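Side-chain contacts in lectin (Cicer arietinum, PDB 3V6N), which agglutinates red blood cells as a seed albumin of hemopexin fold, a four-bladed beta-propeller that holds calcium and sodium ions in its central channel: residues 121-126 with 132-137; 18-23 with 27-32. All blocks are in the same frame, centred on the assembly; numbering follows the deposited sequence.

Contact 1 of 2, residues 121-126 with 132-137; sequences DAAFRS and VYLFKG. With CA (calcium ion), chain D; NA (sodium ion), chain G; SO4 (sulfate ion), chain H.
The ring of Phe124 takes Tyr133 CB over one face, offset toward the rim, and also touches the rings of Tyr133 and Phe135. Phe124 CE2 approaches Tyr133 CD2 at 3.8 Å in an oblique pair with planes 36° apart. Phe124 CE1 and Phe135 CE2 come within 3.7 Å rim to rim, the Phe124 atom lying near the plane of the Phe135 ring, with Ala122 O also at that ring's edge. Phe124 CG sits between the backbone N and the carbonyl carbon (chi1 72°), which tips the ring over the neighbouring strand and completes an aromatic cluster. Ala122, on the same face, is small enough to leave Phe135 its place, and Ser126 CB packs obliquely against Tyr133. At the far end of its ring Tyr133 OH donates to a sulfate probably left from crystallisation.

Beneath the rings the strands run antiparallel, with Phe124 and Tyr133 exchanging two backbone bonds. At Asp121 and Ala122 a classic beta bulge sets both residues against Phe135: Asp121 N reaches Phe135 O at 2.9 Å, and Ala122 N bonds to it weakly. Asp121 OD2 accepts Gly137 N at 2.9 Å from above the carboxylate plane (39° out of it), a bond that ties the turn after the second strand to the bulge.

Asp121 thus uses OD2 on the hairpin, while its carbonyl O binds calcium at 2.4 Å, beside those of Asn7, Asp65 and Asp174; Ala123 O holds sodium at 2.3 Å. With backbone carbonyls as ligands, metal binding here depends on where the main chain lies, which the bulge and the Asp121-Gly137 bond help to set.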
ATOM      1  N   ASP A 121       1.188  -1.014 -16.671  1.00 14.49           N
ATOM      2  CA  ASP A 121      -0.114  -1.229 -17.310  1.00 14.08           C
ATOM      3  C   ASP A 121      -0.484  -2.713 -17.473  1.00 13.17           C
ATOM      4  O   ASP A 121      -1.610  -3.104 -17.200  1.00 12.30           O
ATOM      5  CB  ASP A 121      -0.152  -0.591 -18.710  1.00 14.64           C
ATOM      6  CG  ASP A 121      -0.174   0.937 -18.683  1.00 15.51           C
ATOM      7  OD1 ASP A 121      -0.543   1.543 -17.657  1.00 16.45           O
ATOM      8  OD2 ASP A 121       0.167   1.538 -19.716  1.00 15.74           O
ATOM      9  N   ALA A 122       0.469  -3.504 -17.972  1.00 12.83           N
ATOM     10  CA  ALA A 122       0.210  -4.854 -18.464  1.00 12.74           C
ATOM     11  C   ALA A 122       1.518  -5.632 -18.521  1.00 12.83           C
ATOM     12  O   ALA A 122       2.600  -5.040 -18.608  1.00 12.97           O
ATOM     13  CB  ALA A 122      -0.447  -4.819 -19.852  1.00 12.80           C
ATOM     14  N   ALA A 123       1.420  -6.961 -18.457  1.00 12.41           N
ATOM     15  CA  ALA A 123       2.600  -7.807 -18.478  1.00 12.25           C
ATOM     16  C   ALA A 123       2.228  -9.193 -18.943  1.00 12.31           C
ATOM     17  O   ALA A 123       1.109  -9.655 -18.693  1.00 11.94           O
ATOM     18  CB  ALA A 123       3.227  -7.872 -17.097  1.00 11.95           C
ATOM     19  N   PHE A 124       3.148  -9.857 -19.634  1.00 12.38           N
ATOM     20  CA  PHE A 124       2.956 -11.276 -19.894  1.00 12.98           C
ATOM     21  C   PHE A 124       4.256 -12.079 -19.910  1.00 13.42           C
ATOM     22  O   PHE A 124       5.316 -11.563 -20.268  1.00 13.52           O
ATOM     23  CB  PHE A 124       2.065 -11.561 -21.127  1.00 12.66           C
ATOM     24  CG  PHE A 124       2.714 -11.274 -22.456  1.00 12.73           C
ATOM     25  CD1 PHE A 124       2.497 -10.060 -23.103  1.00 12.65           C
ATOM     26  CD2 PHE A 124       3.482 -12.241 -23.093  1.00 12.98           C
ATOM     27  CE1 PHE A 124       3.064  -9.799 -24.339  1.00 13.06           C
ATOM     28  CE2 PHE A 124       4.060 -11.983 -24.339  1.00 13.27           C
ATOM     29  CZ  PHE A 124       3.844 -10.763 -24.962  1.00 13.24           C
ATOM     30  N   ARG A 125       4.134 -13.334 -19.500  1.00 13.81           N
ATOM     31  CA  ARG A 125       5.253 -14.258 -19.372  1.00 15.00           C
ATOM     32  C   ARG A 125       5.706 -14.768 -20.738  1.00 15.59           C
ATOM     33  O   ARG A 125       4.900 -15.312 -21.493  1.00 16.25           O
ATOM     34  CB  ARG A 125       4.840 -15.426 -18.447  1.00 14.65           C
ATOM     35  CG  ARG A 125       5.866 -16.518 -18.241  1.00 15.08           C
ATOM     36  CD  ARG A 125       7.008 -16.090 -17.336  1.00 15.22           C
ATOM     37  NE  ARG A 125       7.681 -17.275 -16.810  1.00 15.53           N
ATOM     38  CZ  ARG A 125       8.729 -17.872 -17.374  1.00 15.97           C
ATOM     39  NH1 ARG A 125       9.256 -17.404 -18.511  1.00 15.99           N
ATOM     40  NH2 ARG A 125       9.243 -18.952 -16.801  1.00 16.10           N
ATOM     41  N   SER A 126       6.987 -14.577 -21.057  1.00 15.76           N
ATOM     42  CA  SER A 126       7.574 -15.124 -22.292  1.00 17.00           C
ATOM     43  C   SER A 126       7.682 -16.652 -22.274  1.00 17.87           C
ATOM     44  O   SER A 126       7.646 -17.269 -21.206  1.00 18.67           O
ATOM     45  CB  SER A 126       8.976 -14.526 -22.525  1.00 16.77           C
ATOM     46  OG  SER A 126       9.571 -15.025 -23.715  1.00 15.99           O
ATOM     47  N   VAL A 132       9.987 -11.899 -19.112  1.00 16.34           N
ATOM     48  CA  VAL A 132       8.680 -11.260 -18.993  1.00 15.79           C
ATOM     49  C   VAL A 132       8.664  -9.960 -19.786  1.00 15.65           C
ATOM     50  O   VAL A 132       9.634  -9.203 -19.769  1.00 15.74           O
ATOM     51  CB  VAL A 132       8.352 -10.897 -17.525  1.00 15.34           C
ATOM     52  CG1 VAL A 132       6.910 -10.419 -17.399  1.00 15.10           C
ATOM     53  CG2 VAL A 132       8.584 -12.090 -16.618  1.00 15.46           C
ATOM     54  N   TYR A 133       7.559  -9.705 -20.478  1.00 15.53           N
ATOM     55  CA  TYR A 133       7.348  -8.430 -21.131  1.00 15.76           C
ATOM     56  C   TYR A 133       6.435  -7.553 -20.284  1.00 15.45           C
ATOM     57  O   TYR A 133       5.403  -8.014 -19.803  1.00 15.11           O
ATOM     58  CB  TYR A 133       6.762  -8.646 -22.521  1.00 16.50           C
ATOM     59  CG  TYR A 133       7.695  -9.362 -23.475  1.00 17.53           C
ATOM     60  CD1 TYR A 133       8.667  -8.648 -24.178  1.00 18.21           C
ATOM     61  CD2 TYR A 133       7.619 -10.737 -23.667  1.00 17.85           C
ATOM     62  CE1 TYR A 133       9.523  -9.282 -25.055  1.00 18.96           C
ATOM     63  CE2 TYR A 133       8.474 -11.388 -24.554  1.00 18.75           C
ATOM     64  CZ  TYR A 133       9.423 -10.646 -25.239  1.00 19.33           C
ATOM     65  OH  TYR A 133      10.283 -11.240 -26.118  1.00 19.79           O
ATOM     66  N   LEU A 134       6.818  -6.293 -20.100  1.00 15.54           N
ATOM     67  CA  LEU A 134       6.040  -5.361 -19.291  1.00 15.85           C
ATOM     68  C   LEU A 134       5.769  -4.087 -20.067  1.00 15.65           C
ATOM     69  O   LEU A 134       6.638  -3.613 -20.807  1.00 16.07           O
ATOM     70  CB  LEU A 134       6.738  -5.045 -17.956  1.00 16.48           C
ATOM     71  CG  LEU A 134       7.060  -6.279 -17.105  1.00 17.36           C
ATOM     72  CD1 LEU A 134       8.520  -6.637 -17.314  1.00 17.77           C
ATOM     73  CD2 LEU A 134       6.785  -6.058 -15.625  1.00 17.61           C
ATOM     74  N   PHE A 135       4.574  -3.533 -19.887  1.00 15.01           N
ATOM     75  CA  PHE A 135       4.112  -2.424 -20.725  1.00 15.55           C
ATOM     76  C   PHE A 135       3.702  -1.237 -19.875  1.00 15.97           C
ATOM     77  O   PHE A 135       2.964  -1.409 -18.886  1.00 15.21           O
ATOM     78  CB  PHE A 135       2.930  -2.858 -21.624  1.00 15.06           C
ATOM     79  CG  PHE A 135       3.254  -3.995 -22.552  1.00 15.06           C
ATOM     80  CD1 PHE A 135       3.781  -3.752 -23.812  1.00 15.11           C
ATOM     81  CD2 PHE A 135       3.046  -5.321 -22.157  1.00 14.78           C
ATOM     82  CE1 PHE A 135       4.097  -4.803 -24.670  1.00 15.07           C
ATOM     83  CE2 PHE A 135       3.352  -6.374 -23.018  1.00 14.91           C
ATOM     84  CZ  PHE A 135       3.877  -6.115 -24.279  1.00 14.67           C
ATOM     85  N   LYS A 136       4.158  -0.044 -20.275  1.00 16.33           N
ATOM     86  CA  LYS A 136       3.713   1.214 -19.653  1.00 17.11           C
ATOM     87  C   LYS A 136       3.643   2.312 -20.711  1.00 17.52           C
ATOM     88  O   LYS A 136       4.639   2.592 -21.393  1.00 17.02           O
ATOM     89  CB  LYS A 136       4.625   1.629 -18.474  1.00 17.73           C
ATOM     90  CG  LYS A 136       4.250   2.953 -17.780  1.00 18.44           C
ATOM     91  CD  LYS A 136       2.860   2.905 -17.160  1.00 18.62           C
ATOM     92  CE  LYS A 136       2.474   4.191 -16.427  1.00 19.55           C
ATOM     93  NZ  LYS A 136       3.119   4.234 -15.077  1.00 20.56           N
ATOM     94  N   GLY A 137       2.460   2.923 -20.838  1.00 17.59           N
ATOM     95  CA  GLY A 137       2.155   3.836 -21.949  1.00 17.74           C
ATOM     96  C   GLY A 137       2.488   3.189 -23.277  1.00 18.04           C
ATOM     97  O   GLY A 137       2.086   2.043 -23.538  1.00 18.20           O
TER
HETATM   98 CA    CA D 229      -3.725  -2.679 -16.218  1.00 10.59          CA
HETATM   99 NA    NA G 232      -0.654 -10.211 -17.285  1.00 11.98          NA
HETATM  100  S   SO4 H 233      11.162  -8.647 -28.500  1.00 21.00           S
HETATM  101  O1  SO4 H 233      11.550  -8.510 -29.920  1.00 26.94           O
HETATM  102  O2  SO4 H 233      11.562  -9.964 -27.984  1.00 22.70           O
HETATM  103  O3  SO4 H 233      11.809  -7.577 -27.732  1.00 23.34           O
HETATM  104  O4  SO4 H 233       9.698  -8.527 -28.550  1.00 25.16           O
HETATM  105  O   HOH W   1       0.704  -0.192 -22.139  1.00 13.09           O
HETATM  106  O   HOH W   2      11.349 -13.334 -24.285  1.00 21.13           O
HETATM  107  O   HOH W   3      -4.121  -0.639 -17.349  1.00 18.04           O
HETATM  108  O   HOH W   4      -2.538  -0.944 -14.811  1.00 15.84           O

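Contact 2 of 2, residues 18-23 with 27-32; sequences AYLFIN and VLLDYA
Ala18 and Leu29, then Leu20 and Val27, form two hydrogen-bonded pairs of an antiparallel hairpin, each pair exchanging two N-H...O bonds, on strand segments whose directions differ by a twisted 141°. Between them Tyr19 and Leu28 make a non-hydrogen-bonded pair, whose close backbones bring the two side chains together. Leu28 CD1 stands over the middle of the Tyr19 ring, 3.9 Å from its centroid and only 13° off the ring normal, a CH-pi contact. Leu28 CG lies anti to the backbone N (chi1 170°), and from there the branch leans across to the ring; a flat aromatic face suits a methyl group well.

On the reverse face, Leu20 CD1 meets Leu29 CD2 at 3.9 Å, two branched chains on diagonal positions. Ala18 is short enough to admit Tyr31, whose CD1 lies 4.0 Å from Ala18 CB and whose ring presents its edge to Ala18 N. At the end of the strand, Asp30 OD1 accepts Ala32 N in an Asx turn.

Strand 6-11 borders the hairpin along 17-22, where Phe10 stacks on Tyr19, and strand 39-41 borders it along 25-30, with Leu41 against Leu28. Phe177 of strand 175-178 packs on Ala18 and Leu20 and takes Tyr31 edge-to-face, which joins this sheet to the neighbouring blade, formed by the last sheet of the chain, and so closes the ring of the propeller.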
ATOM      1  N   ALA A  18      -7.207 -19.091 -16.961  1.00 13.11           N
ATOM      2  CA  ALA A  18      -6.584 -17.782 -16.693  1.00 13.25           C
ATOM      3  C   ALA A  18      -7.437 -16.979 -15.725  1.00 12.99           C
ATOM      4  O   ALA A  18      -8.665 -17.088 -15.740  1.00 13.24           O
ATOM      5  CB  ALA A  18      -6.346 -16.992 -17.989  1.00 12.91           C
ATOM      6  N   TYR A  19      -6.765 -16.199 -14.883  1.00 12.81           N
ATOM      7  CA  TYR A  19      -7.385 -15.275 -13.935  1.00 12.51           C
ATOM      8  C   TYR A  19      -7.432 -13.880 -14.561  1.00 12.85           C
ATOM      9  O   TYR A  19      -6.426 -13.374 -15.065  1.00 12.52           O
ATOM     10  CB  TYR A  19      -6.574 -15.234 -12.619  1.00 12.54           C
ATOM     11  CG  TYR A  19      -6.538 -16.560 -11.881  1.00 12.73           C
ATOM     12  CD1 TYR A  19      -7.473 -16.852 -10.890  1.00 13.10           C
ATOM     13  CD2 TYR A  19      -5.596 -17.536 -12.205  1.00 12.77           C
ATOM     14  CE1 TYR A  19      -7.463 -18.084 -10.219  1.00 13.24           C
ATOM     15  CE2 TYR A  19      -5.561 -18.761 -11.536  1.00 12.94           C
ATOM     16  CZ  TYR A  19      -6.511 -19.040 -10.560  1.00 13.05           C
ATOM     17  OH  TYR A  19      -6.481 -20.256  -9.913  1.00 13.10           O
ATOM     18  N   LEU A  20      -8.613 -13.277 -14.509  1.00 13.09           N
ATOM     19  CA  LEU A  20      -8.887 -11.986 -15.075  1.00 13.37           C
ATOM     20  C   LEU A  20      -9.398 -11.091 -13.965  1.00 13.59           C
ATOM     21  O   LEU A  20     -10.306 -11.472 -13.241  1.00 13.90           O
ATOM     22  CB  LEU A  20      -9.953 -12.122 -16.170  1.00 13.71           C
ATOM     23  CG  LEU A  20      -9.589 -13.051 -17.320  1.00 14.22           C
ATOM     24  CD1 LEU A  20     -10.825 -13.382 -18.137  1.00 14.99           C
ATOM     25  CD2 LEU A  20      -8.545 -12.367 -18.168  1.00 14.01           C
ATOM     26  N   PHE A  21      -8.809  -9.906 -13.844  1.00 13.69           N
ATOM     27  CA  PHE A  21      -9.123  -8.973 -12.769  1.00 13.94           C
ATOM     28  C   PHE A  21      -9.829  -7.762 -13.336  1.00 14.48           C
ATOM     29  O   PHE A  21      -9.405  -7.194 -14.339  1.00 14.53           O
ATOM     30  CB  PHE A  21      -7.849  -8.601 -12.000  1.00 13.63           C
ATOM     31  CG  PHE A  21      -7.184  -9.796 -11.383  1.00 13.60           C
ATOM     32  CD1 PHE A  21      -7.550 -10.220 -10.111  1.00 13.86           C
ATOM     33  CD2 PHE A  21      -6.278 -10.556 -12.112  1.00 13.38           C
ATOM     34  CE1 PHE A  21      -6.996 -11.360  -9.553  1.00 14.00           C
ATOM     35  CE2 PHE A  21      -5.710 -11.690 -11.560  1.00 13.69           C
ATOM     36  CZ  PHE A  21      -6.065 -12.090 -10.274  1.00 13.89           C
ATOM     37  N   ILE A  22     -10.936  -7.410 -12.710  1.00 15.38           N
ATOM     38  CA  ILE A  22     -11.771  -6.311 -13.156  1.00 16.55           C
ATOM     39  C   ILE A  22     -12.138  -5.540 -11.901  1.00 16.91           C
ATOM     40  O   ILE A  22     -12.686  -6.118 -10.960  1.00 16.62           O
ATOM     41  CB  ILE A  22     -13.057  -6.828 -13.837  1.00 17.33           C
ATOM     42  CG1 ILE A  22     -12.710  -7.761 -15.008  1.00 17.87           C
ATOM     43  CG2 ILE A  22     -13.929  -5.655 -14.281  1.00 17.56           C
ATOM     44  CD1 ILE A  22     -13.665  -8.927 -15.141  1.00 19.21           C
ATOM     45  N   ASN A  23     -11.825  -4.243 -11.896  1.00 17.36           N
ATOM     46  CA  ASN A  23     -11.974  -3.388 -10.721  1.00 17.72           C
ATOM     47  C   ASN A  23     -11.336  -4.063  -9.492  1.00 17.31           C
ATOM     48  O   ASN A  23     -10.149  -4.398  -9.515  1.00 16.86           O
ATOM     49  CB  ASN A  23     -13.459  -3.032 -10.485  1.00 18.91           C
ATOM     50  CG  ASN A  23     -14.099  -2.324 -11.680  1.00 20.09           C
ATOM     51  OD1 ASN A  23     -13.434  -1.613 -12.429  1.00 21.42           O
ATOM     52  ND2 ASN A  23     -15.394  -2.503 -11.848  1.00 20.17           N
ATOM     53  N   VAL A  27     -12.380 -13.070 -12.055  1.00 15.00           N
ATOM     54  CA  VAL A  27     -12.954 -14.290 -12.604  1.00 15.93           C
ATOM     55  C   VAL A  27     -11.834 -15.288 -12.939  1.00 15.68           C
ATOM     56  O   VAL A  27     -10.741 -14.909 -13.404  1.00 15.08           O
ATOM     57  CB  VAL A  27     -13.784 -13.955 -13.874  1.00 16.79           C
ATOM     58  CG1 VAL A  27     -14.055 -15.175 -14.730  1.00 17.26           C
ATOM     59  CG2 VAL A  27     -15.103 -13.295 -13.479  1.00 17.29           C
ATOM     60  N   LEU A  28     -12.112 -16.564 -12.698  1.00 15.58           N
ATOM     61  CA  LEU A  28     -11.274 -17.636 -13.188  1.00 15.19           C
ATOM     62  C   LEU A  28     -11.956 -18.204 -14.411  1.00 15.87           C
ATOM     63  O   LEU A  28     -13.096 -18.682 -14.325  1.00 15.72           O
ATOM     64  CB  LEU A  28     -11.117 -18.739 -12.133  1.00 14.98           C
ATOM     65  CG  LEU A  28     -10.449 -20.057 -12.596  1.00 14.81           C
ATOM     66  CD1 LEU A  28      -9.100 -19.811 -13.266  1.00 14.07           C
ATOM     67  CD2 LEU A  28     -10.309 -21.024 -11.417  1.00 14.82           C
ATOM     68  N   LEU A  29     -11.251 -18.163 -15.543  1.00 15.78           N
ATOM     69  CA  LEU A  29     -11.832 -18.562 -16.815  1.00 16.62           C
ATOM     70  C   LEU A  29     -11.138 -19.804 -17.404  1.00 17.06           C
ATOM     71  O   LEU A  29      -9.906 -19.901 -17.356  1.00 16.40           O
ATOM     72  CB  LEU A  29     -11.759 -17.395 -17.818  1.00 16.55           C
ATOM     73  CG  LEU A  29     -12.436 -17.548 -19.187  1.00 16.94           C
ATOM     74  CD1 LEU A  29     -13.951 -17.428 -19.097  1.00 17.37           C
ATOM     75  CD2 LEU A  29     -11.889 -16.504 -20.139  1.00 17.06           C
ATOM     76  N   ASP A  30     -11.944 -20.747 -17.913  1.00 16.85           N
ATOM     77  CA  ASP A  30     -11.482 -21.740 -18.883  1.00 17.17           C
ATOM     78  C   ASP A  30     -11.613 -21.051 -20.225  1.00 16.72           C
ATOM     79  O   ASP A  30     -12.706 -20.873 -20.725  1.00 16.24           O
ATOM     80  CB  ASP A  30     -12.368 -22.993 -18.873  1.00 18.32           C
ATOM     81  CG  ASP A  30     -11.895 -24.070 -19.864  1.00 19.10           C
ATOM     82  OD1 ASP A  30     -11.292 -23.767 -20.926  1.00 19.02           O
ATOM     83  OD2 ASP A  30     -12.130 -25.249 -19.567  1.00 20.75           O
ATOM     84  N   TYR A  31     -10.498 -20.635 -20.805  1.00 17.02           N
ATOM     85  CA  TYR A  31     -10.574 -19.730 -21.955  1.00 16.84           C
ATOM     86  C   TYR A  31     -10.607 -20.434 -23.312  1.00 17.16           C
ATOM     87  O   TYR A  31     -10.685 -19.763 -24.340  1.00 18.19           O
ATOM     88  CB  TYR A  31      -9.489 -18.650 -21.881  1.00 16.46           C
ATOM     89  CG  TYR A  31      -8.068 -19.153 -21.991  1.00 16.38           C
ATOM     90  CD1 TYR A  31      -7.360 -19.559 -20.853  1.00 16.09           C
ATOM     91  CD2 TYR A  31      -7.427 -19.201 -23.225  1.00 15.97           C
ATOM     92  CE1 TYR A  31      -6.064 -20.013 -20.950  1.00 16.15           C
ATOM     93  CE2 TYR A  31      -6.133 -19.650 -23.332  1.00 16.07           C
ATOM     94  CZ  TYR A  31      -5.453 -20.045 -22.198  1.00 16.46           C
ATOM     95  OH  TYR A  31      -4.159 -20.474 -22.319  1.00 16.61           O
ATOM     96  N   ALA A  32     -10.583 -21.771 -23.300  1.00 17.33           N
ATOM     97  CA  ALA A  32     -10.823 -22.609 -24.487  1.00 18.01           C
ATOM     98  C   ALA A  32     -10.191 -22.093 -25.805  1.00 18.46           C
ATOM     99  O   ALA A  32     -10.898 -21.682 -26.738  1.00 17.98           O
ATOM    100  CB  ALA A  32     -12.314 -22.845 -24.654  1.00 18.08           C
TER

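Overall arrangement
From the N terminus, the chain first closes contact 2, a tight hairpin in which only three residues separate 18-23 from 27-32. It then completes this sheet and builds the whole sheet of strands 66-69 to 96-103 before contact 1 closes a second hairpin across five residues, 127-131. The two follow in series, neither nesting nor crossing, with centres about 17 Å apart and nearest atoms about 9 Å apart. Contact 1 joins the first two strands of its sheet, beside the ions; contact 2 joins the second and third of another, farther out. Strand 6-11 links them indirectly: Asn7 and Ala9 share the ions with Asp121 and Ala123, and Ala9 also touches Leu20.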